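PDB 3NE8: N-acetylmuramoyl-l-alanine amidase from Bartonella henselae, which probably cleaves the amide bond between N-acetylmuramic acid and L-alanine in peptidoglycan as a zinc-dependent amidase involved in cell-wall remodelling during division. Local coordinates for residues A[145-150]-A[221-226]. Residues are numbered along the deposited sequence; the frame is centred on the assembly and turned at random.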
loop_
_atom_site.group_PDB
_atom_site.type_symbol
_atom_site.label_atom_id
_atom_site.label_comp_id
_atom_site.label_asym_id
_atom_site.label_seq_id
_atom_site.Cartn_x
_atom_site.Cartn_y
_atom_site.Cartn_z
ATOM N N HIS A 145 0.656 -9.131 6.320
ATOM C CA HIS A 145 1.930 -8.983 5.643
ATOM C C HIS A 145 1.882 -7.881 4.580
ATOM O O HIS A 145 2.831 -7.118 4.419
ATOM C CB HIS A 145 2.360 -10.312 5.034
ATOM C CG HIS A 145 3.805 -10.345 4.673
ATOM N ND1 HIS A 145 4.255 -10.684 3.419
ATOM C CD2 HIS A 145 4.906 -10.062 5.410
ATOM C CE1 HIS A 145 5.574 -10.616 3.397
ATOM N NE2 HIS A 145 5.993 -10.239 4.592
ATOM N N ALA A 146 0.776 -7.805 3.855
ATOM C CA ALA A 146 0.609 -6.736 2.873
ATOM C C ALA A 146 0.766 -5.372 3.543
ATOM O O ALA A 146 1.416 -4.479 3.010
ATOM C CB ALA A 146 -0.740 -6.843 2.179
ATOM N N PHE A 147 0.195 -5.222 4.739
ATOM C CA PHE A 147 0.314 -3.971 5.480
ATOM C C PHE A 147 1.743 -3.727 5.954
ATOM O O PHE A 147 2.236 -2.611 5.860
ATOM C CB PHE A 147 -0.653 -3.940 6.664
ATOM C CG PHE A 147 -2.084 -3.724 6.272
ATOM C CD1 PHE A 147 -2.428 -2.699 5.404
ATOM C CD2 PHE A 147 -3.090 -4.527 6.779
ATOM C CE1 PHE A 147 -3.754 -2.493 5.044
ATOM C CE2 PHE A 147 -4.418 -4.321 6.436
ATOM C CZ PHE A 147 -4.748 -3.303 5.558
ATOM N N SER A 148 2.412 -4.768 6.452
ATOM C CA SER A 148 3.800 -4.620 6.896
ATOM C C SER A 148 4.694 -4.120 5.772
ATOM O O SER A 148 5.527 -3.228 5.959
ATOM C CB SER A 148 4.341 -5.949 7.416
ATOM O OG SER A 148 3.546 -6.420 8.496
ATOM N N ILE A 149 4.534 -4.723 4.601
ATOM C CA ILE A 149 5.287 -4.367 3.396
ATOM C C ILE A 149 5.011 -2.914 2.994
ATOM O O ILE A 149 5.919 -2.146 2.669
ATOM C CB ILE A 149 4.914 -5.313 2.208
ATOM C CG1 ILE A 149 5.378 -6.757 2.461
ATOM C CG2 ILE A 149 5.505 -4.808 0.898
ATOM C CD1 ILE A 149 6.880 -6.917 2.578
ATOM N N ASN A 150 3.729 -2.563 2.983
ATOM C CA ASN A 150 3.335 -1.206 2.640
ATOM C C ASN A 150 4.007 -0.200 3.562
ATOM O O ASN A 150 4.573 0.796 3.109
ATOM C CB ASN A 150 1.815 -1.056 2.708
ATOM C CG ASN A 150 1.373 0.365 2.474
ATOM O OD1 ASN A 150 1.275 1.150 3.397
ATOM N ND2 ASN A 150 1.114 0.707 1.221
ATOM N N ARG A 221 1.589 8.494 10.034
ATOM C CA ARG A 221 0.385 9.259 9.718
ATOM C C ARG A 221 -0.170 8.895 8.338
ATOM O O ARG A 221 -1.384 8.752 8.155
ATOM C CB ARG A 221 0.673 10.759 9.797
ATOM C CG ARG A 221 1.167 11.216 11.164
ATOM C CD ARG A 221 0.021 11.579 12.097
ATOM N NE ARG A 221 -0.857 10.448 12.380
ATOM C CZ ARG A 221 -2.183 10.500 12.314
ATOM N NH1 ARG A 221 -2.787 11.631 11.976
ATOM N NH2 ARG A 221 -2.905 9.424 12.591
ATOM N N GLN A 222 0.716 8.747 7.357
ATOM C CA GLN A 222 0.278 8.368 6.013
ATOM C C GLN A 222 -0.315 6.963 6.016
ATOM O O GLN A 222 -1.330 6.700 5.377
ATOM C CB GLN A 222 1.452 8.442 5.043
ATOM C CG GLN A 222 1.909 9.857 4.732
ATOM C CD GLN A 222 3.010 9.877 3.701
ATOM O OE1 GLN A 222 3.901 9.030 3.715
ATOM N NE2 GLN A 222 2.951 10.846 2.788
ATOM N N PHE A 223 0.313 6.060 6.750
ATOM C CA PHE A 223 -0.175 4.694 6.866
ATOM C C PHE A 223 -1.543 4.648 7.552
ATOM O O PHE A 223 -2.433 3.908 7.124
ATOM C CB PHE A 223 0.867 3.881 7.631
ATOM C CG PHE A 223 0.571 2.412 7.738
ATOM C CD1 PHE A 223 0.588 1.597 6.612
ATOM C CD2 PHE A 223 0.346 1.836 8.979
ATOM C CE1 PHE A 223 0.363 0.233 6.726
ATOM C CE2 PHE A 223 0.114 0.479 9.101
ATOM C CZ PHE A 223 0.122 -0.329 7.969
ATOM N N ALA A 224 -1.719 5.463 8.592
ATOM C CA ALA A 224 -3.001 5.548 9.283
ATOM C C ALA A 224 -4.092 6.028 8.329
ATOM O O ALA A 224 -5.204 5.492 8.310
ATOM C CB ALA A 224 -2.896 6.489 10.466
ATOM N N GLU A 225 -3.791 7.053 7.546
ATOM C CA GLU A 225 -4.791 7.588 6.633
ATOM C C GLU A 225 -5.204 6.539 5.608
ATOM O O GLU A 225 -6.388 6.426 5.276
ATOM C CB GLU A 225 -4.287 8.861 5.957
ATOM C CG GLU A 225 -4.170 10.037 6.916
ATOM C CD GLU A 225 -3.413 11.216 6.332
ATOM O OE1 GLU A 225 -2.912 11.106 5.194
ATOM O OE2 GLU A 225 -3.313 12.254 7.019
ATOM N N TYR A 226 -4.237 5.764 5.133
ATOM C CA TYR A 226 -4.493 4.672 4.209
ATOM C C TYR A 226 -5.356 3.593 4.854
ATOM O O TYR A 226 -6.394 3.202 4.302
ATOM C CB TYR A 226 -3.156 4.094 3.740
ATOM C CG TYR A 226 -3.248 2.726 3.108
ATOM C CD1 TYR A 226 -4.014 2.515 1.975
ATOM C CD2 TYR A 226 -2.549 1.652 3.619
ATOM C CE1 TYR A 226 -4.103 1.258 1.386
ATOM C CE2 TYR A 226 -2.627 0.405 3.037
ATOM C CZ TYR A 226 -3.407 0.214 1.926
ATOM O OH TYR A 226 -3.468 -1.046 1.366
#
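Phe223 and Tyr226 on helix 206-227 meet Phe147 and Asn150 on helix 135-161, a helix-helix packing in the mixed alpha/beta fold of a zinc-dependent amidase. The short segments run roughly antiparallel, with 145° between their directions. Their axes come no nearer than 11.6 Å, a separation bridged by large, mostly aromatic side chains. Ahead of them in sequence, Gln222 already joins the same two helices: its OE1 accepts hydrogen bonds from ND2 of Asn154 and of Asn158, about one and two turns beyond Asn150. Phe223 has CG anti to the backbone N (chi1 -175°) and presents its ring edge to Asn150 OD1 and Phe147 CB. Asn150 OD1 lies near the ring plane, 3.3 Å from Phe223 CD1, so a polar oxygen faces the weakly positive rim of C-H groups. The amide and ring planes are only 28° apart. Farther along that rim, Phe223 CZ meets Phe147 CB at 3.9 Å. The carbonyl oxygen Phe147 O is 3.5 Å from Phe223 CE1. OD1 has a conventional partner as well, a hydrogen bond to a glycerol, probably from the crystallisation liquor. One turn on, the Tyr226 ring crosses the Asn150 amide obliquely, with CE2 4.0 Å from Asn150 CG. Its hydroxyl is hydrogen-bonded to Ala146 O of the second subunit; the reciprocal bond also forms, tying this helix pair into the dimer interface. On Phe147, Arg227 makes a cation-pi contact, while the rim atom CE1 touches Tyr226 CE2 at 3.7 Å, the latter lying near the plane of the Phe147 ring.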